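Local coordinates for protein DNA helicase RecQ (Deinococcus radiodurans, PDB 4Q48) that probably couples ATP hydrolysis to the 3'-5' unwinding of duplex DNA, as a RecQ-family helicase whose zinc-bearing catalytic core is described here, at residues 63-69 against 138-143; 89-94 against 114-120; 93-97 against 121-127. All coordinates share one frame; numbering follows the deposited sequence.

Interaction 1: 63-69 against 138-143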
loop_
_atom_site.group_PDB
_atom_site.type_symbol
_atom_site.label_atom_id
_atom_site.label_comp_id
_atom_site.label_asym_id
_atom_site.label_seq_id
_atom_site.Cartn_x
_atom_site.Cartn_y
_atom_site.Cartn_z
ATOM N N ARG A 63 17.970 -22.072 7.201
ATOM C CA ARG A 63 19.189 -22.213 6.417
ATOM C C ARG A 63 20.452 -21.918 7.237
ATOM O O ARG A 63 20.448 -21.052 8.117
ATOM C CB ARG A 63 19.104 -21.323 5.181
ATOM C CG ARG A 63 17.775 -21.550 4.469
ATOM C CD ARG A 63 17.688 -20.916 3.100
ATOM N NE ARG A 63 18.671 -21.488 2.193
ATOM C CZ ARG A 63 19.609 -20.775 1.596
ATOM N NH1 ARG A 63 19.665 -19.474 1.822
ATOM N NH2 ARG A 63 20.473 -21.357 0.779
ATOM N N PRO A 64 21.536 -22.661 6.976
ATOM C CA PRO A 64 22.757 -22.418 7.746
ATOM C C PRO A 64 23.262 -21.008 7.505
ATOM O O PRO A 64 23.239 -20.528 6.382
ATOM C CB PRO A 64 23.750 -23.450 7.187
ATOM C CG PRO A 64 22.941 -24.392 6.408
ATOM C CD PRO A 64 21.764 -23.639 5.904
ATOM N N GLY A 65 23.713 -20.354 8.557
ATOM C CA GLY A 65 24.265 -19.025 8.427
ATOM C C GLY A 65 23.244 -17.948 8.712
ATOM O O GLY A 65 22.071 -18.230 9.009
ATOM N N THR A 66 23.722 -16.710 8.616
ATOM C CA THR A 66 23.032 -15.526 9.076
ATOM C C THR A 66 22.129 -14.885 8.013
ATOM O O THR A 66 22.564 -14.678 6.875
ATOM C CB THR A 66 24.051 -14.504 9.510
ATOM O OG1 THR A 66 24.978 -15.126 10.405
ATOM C CG2 THR A 66 23.389 -13.274 10.143
ATOM N N GLY A 67 20.888 -14.560 8.387
ATOM C CA GLY A 67 20.036 -13.737 7.553
ATOM C C GLY A 67 20.478 -12.285 7.578
ATOM O O GLY A 67 20.662 -11.699 8.628
ATOM N N ILE A 68 20.619 -11.683 6.410
ATOM C CA ILE A 68 21.052 -10.297 6.333
ATOM C C ILE A 68 19.829 -9.466 5.981
ATOM O O ILE A 68 19.353 -9.521 4.859
ATOM C CB ILE A 68 22.155 -10.105 5.264
ATOM C CG1 ILE A 68 23.326 -11.048 5.522
ATOM C CG2 ILE A 68 22.644 -8.685 5.247
ATOM C CD1 ILE A 68 23.924 -10.890 6.899
ATOM N N VAL A 69 19.322 -8.699 6.938
ATOM C CA VAL A 69 18.073 -7.952 6.744
ATOM C C VAL A 69 18.391 -6.491 6.466
ATOM O O VAL A 69 19.011 -5.812 7.276
ATOM C CB VAL A 69 17.125 -8.055 7.976
ATOM C CG1 VAL A 69 15.780 -7.468 7.675
ATOM C CG2 VAL A 69 16.963 -9.493 8.410
ATOM N N PRO A 138 29.305 -16.463 6.809
ATOM C CA PRO A 138 28.316 -17.489 6.480
ATOM C C PRO A 138 26.938 -16.871 6.368
ATOM O O PRO A 138 26.319 -16.552 7.385
ATOM C CB PRO A 138 28.409 -18.446 7.652
ATOM C CG PRO A 138 28.924 -17.630 8.763
ATOM C CD PRO A 138 29.803 -16.597 8.183
ATOM N N VAL A 139 26.462 -16.685 5.144
ATOM C CA VAL A 139 25.216 -15.970 4.943
ATOM C C VAL A 139 24.102 -16.898 4.466
ATOM O O VAL A 139 24.265 -17.653 3.494
ATOM C CB VAL A 139 25.396 -14.820 3.923
ATOM C CG1 VAL A 139 24.080 -14.135 3.666
ATOM C CG2 VAL A 139 26.439 -13.835 4.405
ATOM N N ALA A 140 22.960 -16.831 5.147
ATOM C CA ALA A 140 21.805 -17.632 4.751
ATOM C C ALA A 140 20.963 -16.943 3.666
ATOM O O ALA A 140 20.439 -17.621 2.792
ATOM C CB ALA A 140 20.947 -17.959 5.959
ATOM N N LEU A 141 20.832 -15.616 3.714
ATOM C CA LEU A 141 20.062 -14.897 2.696
ATOM C C LEU A 141 20.156 -13.393 2.850
ATOM O O LEU A 141 20.755 -12.884 3.789
ATOM C CB LEU A 141 18.588 -15.307 2.747
ATOM C CG LEU A 141 17.903 -15.078 4.107
ATOM C CD1 LEU A 141 17.108 -13.741 4.130
ATOM C CD2 LEU A 141 17.033 -16.265 4.507
ATOM N N PHE A 142 19.555 -12.692 1.900
ATOM C CA PHE A 142 19.265 -11.268 2.022
ATOM C C PHE A 142 17.759 -11.033 2.067
ATOM O O PHE A 142 17.042 -11.465 1.155
ATOM C CB PHE A 142 19.854 -10.501 0.853
ATOM C CG PHE A 142 21.338 -10.439 0.854
ATOM C CD1 PHE A 142 22.005 -9.622 1.750
ATOM C CD2 PHE A 142 22.081 -11.220 -0.024
ATOM C CE1 PHE A 142 23.403 -9.548 1.749
ATOM C CE2 PHE A 142 23.457 -11.167 -0.025
ATOM C CZ PHE A 142 24.124 -10.324 0.868
ATOM N N ALA A 143 17.278 -10.356 3.112
ATOM C CA ALA A 143 15.885 -9.873 3.142
ATOM C C ALA A 143 15.879 -8.381 3.008
ATOM O O ALA A 143 16.409 -7.674 3.877
ATOM C CB ALA A 143 15.201 -10.267 4.407
#
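I68 O accepts a hydrogen bond from A143 N (2.8 Å), and CA of F142 approaches the same oxygen at 3.3 Å in a CA-H...O contact. T66 O works in a similar way near the start of the strand: A140 N donates to it over 2.8 Å, from well above the carbonyl plane, and V139 CA adds a C-H contact. Bonds of the opposite sense, T66 N to P138 O and I68 N to L141 O, complete the ladder. T66 pairs with V139 but G67 with L141, so A140 is the extra residue of a beta bulge, its CB turned onto G65 O (3.3 Å). G65, at a positive phi of 96°, has no room for a CB, which would run into P138 O. The two strands are parallel neighbours in the seven-stranded sheet of the first RecA-like, P-loop NTPase domain. On the face of I68, CG1 lies anti to the carbonyl carbon (chi1 -55°) and reaches V139 CG1 at 3.7 Å, while CB rests 3.6 Å from CD1 of the F142 ring, the two side chains running side by side. Cut to an alanine, I68 would lose CG1 and CG2 and is likely to leave a gap beside V139 CG1 and the F142 ring. L134 of helix 128-135 closes over I68 and V139, and T66 OG1 bonds to L115 O. On the other face V69 CG1 meets A143 CB at 4.3 Å and both side chains touch Y56 of helix 50-62, that of V69 about 8 Å from that of S53, an ADP-binding residue.

Interaction 2: 89-94 against 114-120; sequences VRAAFL and DLDLLYV
R90 and D116 form a salt bridge in which the guanidinium comes side-on, NE to OD2 at 2.9 Å and NH2 to OD1 at 3.1 Å. Both nitrogens meet the carboxylate from above its plane, the two flat groups being turned 60° apart. OD2 of D116 has a second donor, the backbone N of R90 at 2.9 Å, met by the anti lone pair of OD2. The D116 carboxylate carbon lies beside its own backbone N (chi1 -66°), which brings OD2 within range of both donors. Thus one carboxylate fixes both the backbone and the tip of R90, whose guanidinium has D114 C and L115 O over one face.

Among the backbone bonds, R90 O is shared by D116 N at 2.7 Å and L117 N, the latter in the carbonyl plane. Further along, Y119 N bonds to A92 O and L94 N to Y119 O, whereas A92 N to L117 O is weak.

The aromatic contact pairs F93 with Y119, side by side and obliquely inclined, centroids 5.9 Å apart and planes at 47°. The edge of the F93 ring, at CD1, touches Y119 CB at 3.4 Å.

Aliphatic contacts fill the rest: A91 CB on L117 CB, and L118 spanning its neighbours with CD1 near A92 CB and CD2 against L94 CD2 (4.0 Å).

These strands are the parallel pair of a beta-alpha-beta crossover through helix 100-111, with 91-94 at the sheet edge. V106 of that helix lies on A92, L94 and L118. Across the sheet, helix 74-84 packs on A91, F93 and L117, while helix 50-62 receives L117 and supplies Y56 and Q57 as hydrogen-bond partners of Y119 OH.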
loop_
_atom_site.group_PDB
_atom_site.type_symbol
_atom_site.label_atom_id
_atom_site.label_comp_id
_atom_site.label_asym_id
_atom_site.label_seq_id
_atom_site.Cartn_x
_atom_site.Cartn_y
_atom_site.Cartn_z
ATOM N N VAL A 89 16.711 -16.412 19.720
ATOM C CA VAL A 89 17.352 -15.981 18.488
ATOM C C VAL A 89 18.484 -14.951 18.684
ATOM O O VAL A 89 18.352 -13.968 19.418
ATOM C CB VAL A 89 16.287 -15.406 17.534
ATOM C CG1 VAL A 89 16.893 -14.989 16.210
ATOM C CG2 VAL A 89 15.132 -16.404 17.367
ATOM N N ARG A 90 19.604 -15.190 18.010
ATOM C CA ARG A 90 20.760 -14.306 18.108
ATOM C C ARG A 90 20.705 -13.284 16.969
ATOM O O ARG A 90 20.661 -13.668 15.800
ATOM C CB ARG A 90 22.050 -15.122 18.054
ATOM C CG ARG A 90 21.951 -16.475 18.778
ATOM C CD ARG A 90 23.109 -17.370 18.408
ATOM N NE ARG A 90 22.794 -18.126 17.192
ATOM C CZ ARG A 90 23.675 -18.846 16.504
ATOM N NH1 ARG A 90 24.937 -18.920 16.907
ATOM N NH2 ARG A 90 23.294 -19.482 15.409
ATOM N N ALA A 91 20.685 -11.996 17.296
ATOM C CA ALA A 91 20.639 -10.977 16.260
ATOM C C ALA A 91 21.400 -9.730 16.680
ATOM O O ALA A 91 21.664 -9.528 17.866
ATOM C CB ALA A 91 19.220 -10.627 15.926
ATOM N N ALA A 92 21.702 -8.859 15.724
ATOM C CA ALA A 92 22.533 -7.716 16.043
ATOM C C ALA A 92 22.300 -6.597 15.064
ATOM O O ALA A 92 21.580 -6.772 14.081
ATOM C CB ALA A 92 23.982 -8.120 16.056
ATOM N N PHE A 93 22.881 -5.436 15.345
ATOM C CA PHE A 93 22.721 -4.296 14.449
ATOM C C PHE A 93 24.029 -3.768 14.028
ATOM O O PHE A 93 24.930 -3.612 14.842
ATOM C CB PHE A 93 21.980 -3.130 15.099
ATOM C CG PHE A 93 20.671 -3.493 15.627
ATOM C CD1 PHE A 93 19.638 -3.814 14.765
ATOM C CD2 PHE A 93 20.459 -3.538 16.987
ATOM C CE1 PHE A 93 18.400 -4.174 15.243
ATOM C CE2 PHE A 93 19.228 -3.892 17.478
ATOM C CZ PHE A 93 18.189 -4.203 16.598
ATOM N N LEU A 94 24.081 -3.406 12.759
ATOM C CA LEU A 94 25.252 -2.830 12.172
ATOM C C LEU A 94 24.818 -1.541 11.458
ATOM O O LEU A 94 24.055 -1.585 10.492
ATOM C CB LEU A 94 25.880 -3.849 11.230
ATOM C CG LEU A 94 27.310 -3.728 10.723
ATOM C CD1 LEU A 94 28.257 -4.026 11.870
ATOM C CD2 LEU A 94 27.508 -4.730 9.586
ATOM N N ASP A 114 27.968 -16.478 14.523
ATOM C CA ASP A 114 27.356 -16.323 15.834
ATOM C C ASP A 114 25.970 -15.661 15.808
ATOM O O ASP A 114 25.281 -15.605 16.823
ATOM C CB ASP A 114 28.270 -15.453 16.717
ATOM C CG ASP A 114 29.278 -16.251 17.504
ATOM O OD1 ASP A 114 29.194 -17.513 17.527
ATOM O OD2 ASP A 114 30.143 -15.578 18.126
ATOM N N LEU A 115 25.551 -15.165 14.652
ATOM C CA LEU A 115 24.261 -14.476 14.563
ATOM C C LEU A 115 23.287 -15.301 13.729
ATOM O O LEU A 115 23.686 -16.116 12.872
ATOM C CB LEU A 115 24.424 -13.085 13.954
ATOM C CG LEU A 115 25.604 -12.314 14.553
ATOM C CD1 LEU A 115 25.760 -10.923 13.933
ATOM C CD2 LEU A 115 25.489 -12.244 16.046
ATOM N N ASP A 116 22.012 -15.148 14.033
ATOM C CA ASP A 116 20.991 -15.726 13.192
ATOM C C ASP A 116 20.485 -14.657 12.247
ATOM O O ASP A 116 20.100 -14.925 11.108
ATOM C CB ASP A 116 19.865 -16.275 14.040
ATOM C CG ASP A 116 20.299 -17.429 14.868
ATOM O OD1 ASP A 116 20.619 -18.486 14.265
ATOM O OD2 ASP A 116 20.293 -17.282 16.113
ATOM N N LEU A 117 20.470 -13.436 12.758
ATOM C CA LEU A 117 20.008 -12.293 12.001
ATOM C C LEU A 117 20.959 -11.141 12.177
ATOM O O LEU A 117 21.497 -10.924 13.261
ATOM C CB LEU A 117 18.604 -11.868 12.432
ATOM C CG LEU A 117 17.532 -12.910 12.195
ATOM C CD1 LEU A 117 16.321 -12.560 13.008
ATOM C CD2 LEU A 117 17.223 -12.999 10.722
ATOM N N LEU A 118 21.210 -10.436 11.091
ATOM C CA LEU A 118 21.940 -9.198 11.158
ATOM C C LEU A 118 21.120 -8.091 10.505
ATOM O O LEU A 118 20.827 -8.120 9.302
ATOM C CB LEU A 118 23.291 -9.323 10.482
ATOM C CG LEU A 118 24.016 -7.982 10.561
ATOM C CD1 LEU A 118 24.403 -7.690 11.992
ATOM C CD2 LEU A 118 25.227 -7.965 9.675
ATOM N N TYR A 119 20.716 -7.126 11.315
ATOM C CA TYR A 119 20.013 -5.957 10.808
ATOM C C TYR A 119 21.036 -4.882 10.422
ATOM O O TYR A 119 21.883 -4.489 11.228
ATOM C CB TYR A 119 19.008 -5.462 11.862
ATOM C CG TYR A 119 17.774 -6.344 11.973
ATOM C CD1 TYR A 119 17.720 -7.419 12.853
ATOM C CD2 TYR A 119 16.686 -6.123 11.158
ATOM C CE1 TYR A 119 16.586 -8.222 12.930
ATOM C CE2 TYR A 119 15.569 -6.904 11.232
ATOM C CZ TYR A 119 15.511 -7.948 12.106
ATOM O OH TYR A 119 14.352 -8.701 12.121
ATOM N N VAL A 120 20.964 -4.409 9.187
ATOM C CA VAL A 120 21.984 -3.501 8.707
ATOM C C VAL A 120 21.384 -2.384 7.863
ATOM O O VAL A 120 20.636 -2.622 6.926
ATOM C CB VAL A 120 23.058 -4.287 7.886
ATOM C CG1 VAL A 120 22.390 -5.227 6.891
ATOM C CG2 VAL A 120 24.046 -3.354 7.190
#

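Interaction 3: 93-97 against 121-127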
loop_
_atom_site.group_PDB
_atom_site.type_symbol
_atom_site.label_atom_id
_atom_site.label_comp_id
_atom_site.label_asym_id
_atom_site.label_seq_id
_atom_site.Cartn_x
_atom_site.Cartn_y
_atom_site.Cartn_z
ATOM N N PHE A 93 22.881 -5.436 15.345
ATOM C CA PHE A 93 22.721 -4.296 14.449
ATOM C C PHE A 93 24.029 -3.768 14.028
ATOM O O PHE A 93 24.930 -3.612 14.842
ATOM C CB PHE A 93 21.980 -3.130 15.099
ATOM C CG PHE A 93 20.671 -3.493 15.627
ATOM C CD1 PHE A 93 19.638 -3.814 14.765
ATOM C CD2 PHE A 93 20.459 -3.538 16.987
ATOM C CE1 PHE A 93 18.400 -4.174 15.243
ATOM C CE2 PHE A 93 19.228 -3.892 17.478
ATOM C CZ PHE A 93 18.189 -4.203 16.598
ATOM N N LEU A 94 24.081 -3.406 12.759
ATOM C CA LEU A 94 25.252 -2.830 12.172
ATOM C C LEU A 94 24.818 -1.541 11.458
ATOM O O LEU A 94 24.055 -1.585 10.492
ATOM C CB LEU A 94 25.880 -3.849 11.230
ATOM C CG LEU A 94 27.310 -3.728 10.723
ATOM C CD1 LEU A 94 28.257 -4.026 11.870
ATOM C CD2 LEU A 94 27.508 -4.730 9.586
ATOM N N ASN A 95 25.310 -0.405 11.950
ATOM C CA ASN A 95 25.048 0.904 11.349
ATOM C C ASN A 95 26.027 1.950 11.886
ATOM O O ASN A 95 26.727 1.714 12.879
ATOM C CB ASN A 95 23.615 1.367 11.620
ATOM C CG ASN A 95 23.225 1.219 13.076
ATOM O OD1 ASN A 95 23.704 1.964 13.929
ATOM N ND2 ASN A 95 22.355 0.258 13.368
ATOM N N SER A 96 26.050 3.120 11.257
ATOM C CA SER A 96 27.033 4.135 11.622
ATOM C C SER A 96 26.700 4.932 12.887
ATOM O O SER A 96 27.487 5.778 13.299
ATOM C CB SER A 96 27.253 5.088 10.447
ATOM O OG SER A 96 27.939 4.414 9.399
ATOM N N THR A 97 25.559 4.660 13.516
ATOM C CA THR A 97 25.318 5.183 14.858
ATOM C C THR A 97 26.238 4.497 15.866
ATOM O O THR A 97 26.273 4.883 17.028
ATOM C CB THR A 97 23.854 4.965 15.337
ATOM O OG1 THR A 97 23.709 3.670 15.960
ATOM C CG2 THR A 97 22.865 5.134 14.182
ATOM N N ALA A 121 21.711 -1.154 8.223
ATOM C CA ALA A 121 21.292 -0.012 7.458
ATOM C C ALA A 121 21.915 -0.123 6.072
ATOM O O ALA A 121 23.031 -0.614 5.929
ATOM C CB ALA A 121 21.718 1.269 8.146
ATOM N N PRO A 122 21.201 0.361 5.048
ATOM C CA PRO A 122 21.676 0.366 3.659
ATOM C C PRO A 122 23.014 1.067 3.527
ATOM O O PRO A 122 23.874 0.685 2.731
ATOM C CB PRO A 122 20.588 1.157 2.930
ATOM C CG PRO A 122 19.380 0.989 3.768
ATOM C CD PRO A 122 19.846 0.924 5.175
ATOM N N GLU A 123 23.177 2.099 4.342
ATOM C CA GLU A 123 24.383 2.915 4.357
ATOM C C GLU A 123 25.582 2.025 4.696
ATOM O O GLU A 123 26.619 2.083 4.031
ATOM C CB GLU A 123 24.202 4.081 5.350
ATOM C CG GLU A 123 25.455 4.600 6.006
ATOM C CD GLU A 123 25.859 3.776 7.217
ATOM O OE1 GLU A 123 24.968 3.156 7.848
ATOM O OE2 GLU A 123 27.070 3.743 7.528
ATOM N N ARG A 124 25.435 1.195 5.726
ATOM C CA ARG A 124 26.493 0.253 6.055
ATOM C C ARG A 124 26.673 -0.807 4.953
ATOM O O ARG A 124 27.789 -1.060 4.530
ATOM C CB ARG A 124 26.208 -0.422 7.395
ATOM C CG ARG A 124 27.437 -1.017 8.049
ATOM C CD ARG A 124 28.363 0.086 8.484
ATOM N NE ARG A 124 29.535 -0.427 9.171
ATOM C CZ ARG A 124 30.436 0.351 9.749
ATOM N NH1 ARG A 124 30.273 1.668 9.718
ATOM N NH2 ARG A 124 31.484 -0.182 10.365
ATOM N N LEU A 125 25.577 -1.410 4.491
ATOM C CA LEU A 125 25.632 -2.529 3.560
ATOM C C LEU A 125 26.340 -2.222 2.246
ATOM O O LEU A 125 27.101 -3.045 1.731
ATOM C CB LEU A 125 24.230 -3.037 3.243
ATOM C CG LEU A 125 24.189 -4.068 2.113
ATOM C CD1 LEU A 125 24.786 -5.363 2.601
ATOM C CD2 LEU A 125 22.777 -4.319 1.581
ATOM N N LEU A 126 26.109 -1.036 1.698
ATOM C CA LEU A 126 26.555 -0.779 0.333
ATOM C C LEU A 126 28.012 -0.357 0.286
ATOM O O LEU A 126 28.596 -0.274 -0.798
ATOM C CB LEU A 126 25.655 0.270 -0.332
ATOM C CG LEU A 126 24.205 -0.173 -0.518
ATOM C CD1 LEU A 126 23.261 1.012 -0.531
ATOM C CD2 LEU A 126 24.081 -0.961 -1.798
ATOM N N MET A 127 28.593 -0.091 1.454
ATOM C CA MET A 127 30.022 0.221 1.558
ATOM C C MET A 127 30.867 -0.947 0.995
ATOM O O MET A 127 30.631 -2.129 1.346
ATOM C CB MET A 127 30.427 0.491 3.010
ATOM C CG MET A 127 29.929 1.775 3.632
ATOM S SD MET A 127 30.465 1.857 5.361
ATOM C CE MET A 127 30.177 3.599 5.724
#
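S96 OG stands at the edge of the R124 guanidinium, near its plane and 3.6 Å from NH1, a proximity and not a bond. The carboxylate of E123 also reaches toward S96, but the modelled OE2 to OG separation is doubtful and no bond can be read from it. N95 has its amide turned from the helix: OD1 accepts from T97 OG1 at 2.7 Å, and T97 N adds a weak bond, a side-chain link that pins the turn after the strand.

The aliphatic part of R124 does the apolar packing. Its CG sits 3.8 Å from L94 CG and close to CD2, the two side chains crossing at about a right angle. R124 begins with CG anti to the backbone N (chi1 -159°) and bends at chi2 (68°), laying the CG methylene on the leucine while the guanidinium runs on past the S96 side chain. N95 CB rests on A121 CB at 4.0 Å.

One backbone bond joins the segments: A121 N donates to L94 O over 3.3 Å and extends the parallel ladder by a rung. A121 is also the N-cap of the short helix, its O accepting L125 N at 3.0 Å. Strand thus passes directly into helix, at a place probably corresponding to motif Ib of superfamily 2 helicases.

Helix 100-111 lies beside the contact, with E107 touching both L94 and R124 and A103 also on R124. I74 of helix 74-84 packs on A121 and T97, and helix 165-170 touches L125 through L167 and L126 through V166.

All three contacts reach one parallel sheet. Interactions 1 and 2 lie mostly buried and meet where strands 66-70 and 117-120 are neighbours: G67 N and O pair with D116 O and L118 N, and V69 CG1 packs on Y119 CE2. Interaction 2 joins the edge strand to the next one and begins with a charged pair near the surface, whereas interaction 1, deeper in the sheet, relies on backbone bonds, a bulge and apolar side chains. Interaction 3 shares F93 and L94 with interaction 2 but lies at the strand ends, partly exposed, with a single backbone bond, an arginine stem packed on L94 and polar side chains near its guanidinium.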